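Local structure of transcriptional regulator AcuR (Rhodobacter sphaeroides 2.4.1, 3BRU) at residues L140-D143 / F144-A147. The protein represses transcription of its own operon as a TetR-family DNA-binding regulator, probably by binding two operator sequences in the promoter. Residues are numbered along the deposited sequence; the frame is centred on the assembly and turned at random.
Sequences LPDD and FRAA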
ATOM      1  N   LEU A 140      -4.663  14.688   0.018  1.00 26.91           N
ATOM      2  CA  LEU A 140      -4.519  15.172  -1.349  1.00 27.54           C
ATOM      3  C   LEU A 140      -5.733  15.956  -1.808  1.00 28.01           C
ATOM      4  O   LEU A 140      -6.833  15.692  -1.353  1.00 27.68           O
ATOM      5  CB  LEU A 140      -4.279  13.993  -2.316  1.00 26.61           C
ATOM      6  CG  LEU A 140      -2.966  13.228  -2.106  1.00 27.30           C
ATOM      7  CD1 LEU A 140      -2.825  12.176  -3.210  1.00 27.31           C
ATOM      8  CD2 LEU A 140      -1.695  14.141  -2.010  1.00 22.48           C
ATOM      9  N   PRO A 141      -5.534  16.904  -2.746  1.00 29.44           N
ATOM     10  CA  PRO A 141      -6.643  17.620  -3.429  1.00 30.44           C
ATOM     11  C   PRO A 141      -7.570  16.599  -4.082  1.00 31.28           C
ATOM     12  O   PRO A 141      -7.074  15.592  -4.587  1.00 31.51           O
ATOM     13  CB  PRO A 141      -5.923  18.417  -4.532  1.00 29.98           C
ATOM     14  CG  PRO A 141      -4.498  18.542  -4.071  1.00 29.77           C
ATOM     15  CD  PRO A 141      -4.204  17.310  -3.258  1.00 29.25           C
ATOM     16  N   ASP A 142      -8.883  16.805  -4.094  1.00 32.83           N
ATOM     17  CA  ASP A 142      -9.733  15.711  -4.617  1.00 34.82           C
ATOM     18  C   ASP A 142      -9.626  15.333  -6.113  1.00 33.67           C
ATOM     19  O   ASP A 142     -10.011  14.229  -6.475  1.00 33.95           O
ATOM     20  CB  ASP A 142     -11.171  15.723  -4.084  1.00 36.53           C
ATOM     21  CG  ASP A 142     -11.379  14.667  -2.924  1.00 43.44           C
ATOM     22  OD1 ASP A 142     -11.003  14.955  -1.745  1.00 48.42           O
ATOM     23  OD2 ASP A 142     -11.915  13.543  -3.191  1.00 48.89           O
ATOM     24  N   ASP A 143      -9.054  16.213  -6.942  1.00 32.67           N
ATOM     25  CA  ASP A 143      -8.653  15.901  -8.348  1.00 31.85           C
ATOM     26  C   ASP A 143      -7.836  14.603  -8.524  1.00 30.01           C
ATOM     27  O   ASP A 143      -7.960  13.889  -9.519  1.00 29.01           O
ATOM     28  CB  ASP A 143      -7.785  17.042  -8.898  1.00 32.54           C
ATOM     29  CG  ASP A 143      -8.579  18.056  -9.702  1.00 36.51           C
ATOM     30  OD1 ASP A 143      -9.827  18.025  -9.634  1.00 41.32           O
ATOM     31  OD2 ASP A 143      -7.965  18.892 -10.415  1.00 40.73           O
ATOM     32  N   PHE A 144      -6.978  14.341  -7.543  1.00 28.19           N
ATOM     33  CA  PHE A 144      -6.062  13.224  -7.562  1.00 26.42           C
ATOM     34  C   PHE A 144      -6.781  11.866  -7.572  1.00 25.66           C
ATOM     35  O   PHE A 144      -6.303  10.949  -8.227  1.00 25.73           O
ATOM     36  CB  PHE A 144      -5.107  13.331  -6.372  1.00 25.58           C
ATOM     37  CG  PHE A 144      -4.045  14.384  -6.540  1.00 26.38           C
ATOM     38  CD1 PHE A 144      -4.381  15.720  -6.744  1.00 27.63           C
ATOM     39  CD2 PHE A 144      -2.708  14.052  -6.496  1.00 25.80           C
ATOM     40  CE1 PHE A 144      -3.379  16.695  -6.911  1.00 25.98           C
ATOM     41  CE2 PHE A 144      -1.715  15.028  -6.641  1.00 26.18           C
ATOM     42  CZ  PHE A 144      -2.059  16.345  -6.835  1.00 23.63           C
ATOM     43  N   ARG A 145      -7.922  11.749  -6.883  1.00 24.43           N
ATOM     44  CA  ARG A 145      -8.634  10.483  -6.784  1.00 24.50           C
ATOM     45  C   ARG A 145      -8.880   9.815  -8.161  1.00 24.22           C
ATOM     46  O   ARG A 145      -8.426   8.682  -8.403  1.00 24.66           O
ATOM     47  CB  ARG A 145      -9.935  10.631  -5.969  1.00 24.17           C
ATOM     48  CG  ARG A 145     -10.444   9.313  -5.347  1.00 24.78           C
ATOM     49  CD  ARG A 145     -11.707   9.476  -4.399  1.00 25.09           C
ATOM     50  NE  ARG A 145     -11.456  10.375  -3.254  1.00 26.40           N
ATOM     51  CZ  ARG A 145     -10.780  10.038  -2.151  1.00 28.00           C
ATOM     52  NH1 ARG A 145     -10.568  10.925  -1.172  1.00 29.21           N
ATOM     53  NH2 ARG A 145     -10.300   8.816  -2.014  1.00 26.38           N
ATOM     54  N   ALA A 146      -9.558  10.524  -9.056  1.00 23.10           N
ATOM     55  CA  ALA A 146      -9.880  10.010 -10.376  1.00 23.04           C
ATOM     56  C   ALA A 146      -8.621   9.809 -11.217  1.00 23.26           C
ATOM     57  O   ALA A 146      -8.543   8.874 -12.038  1.00 22.72           O
ATOM     58  CB  ALA A 146     -10.843  10.966 -11.081  1.00 23.23           C
ATOM     59  N   ALA A 147      -7.632  10.685 -11.028  1.00 22.96           N
ATOM     60  CA  ALA A 147      -6.412  10.582 -11.806  1.00 22.44           C
ATOM     61  C   ALA A 147      -5.667   9.320 -11.376  1.00 22.85           C
ATOM     62  O   ALA A 147      -5.250   8.533 -12.225  1.00 22.60           O
ATOM     63  CB  ALA A 147      -5.566  11.805 -11.642  1.00 21.94           C
TER
HETATM   64  O   HOH W   1     -11.354  12.885  -8.393  1.00 46.73           O
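The carbonyl oxygen of Asp-142 is gripped twice where the loop enters helix 143-167: it accepts a bond from Arg-145 N, 3.3 Å from Asp-142 O, and a shorter one from a water, 2.7 Å from the same oxygen. This is the first turn of a long helix of the TetR C-terminal domain, and it exemplifies how the first N-H groups of a helix, which have no carbonyl a full turn back within the helix, find acceptors in the preceding residues or in water. The water spans the turn by also accepting from Ala-146 N, while Phe-144 N reaches back to Pro-141 O at 3.2 Å.

On the apolar side, the Phe-144 ring packs against the residues preceding the helix. Pro-141 lays CD over one face in a CH-pi contact, 4.1 Å from the ring centroid, and brings CG within 3.6 Å of Phe-144 CE1. Leu-140 crosses the phenylalanine side chain at about a right angle, its CD1 3.8 Å from Phe-144 CD2. Tyr-48 meets the same ring edge-to-face and Leu-79 of helix 74-97 packs on it, so the ring joins this helix start to the N-terminal part of the chain. An alanine at Phe-144 is likely to open a gap between Leu-140, Pro-141 and Tyr-48, leaving the proline without its aromatic face.

The polar flank is a salt bridge between Asp-142 and Arg-145, whose CG leaves anti to the backbone N (chi1 -157°) and whose chain bends at chi3, bringing NE alongside the carboxylate. Its NH2 is hydrogen-bonded to Leu-198 O of the second subunit, while NE donates to Asp-142 OD2 across 3.2 Å; OD2 lies close to the guanidinium plane, but NE approaches its syn side from 31° out of the carboxylate plane.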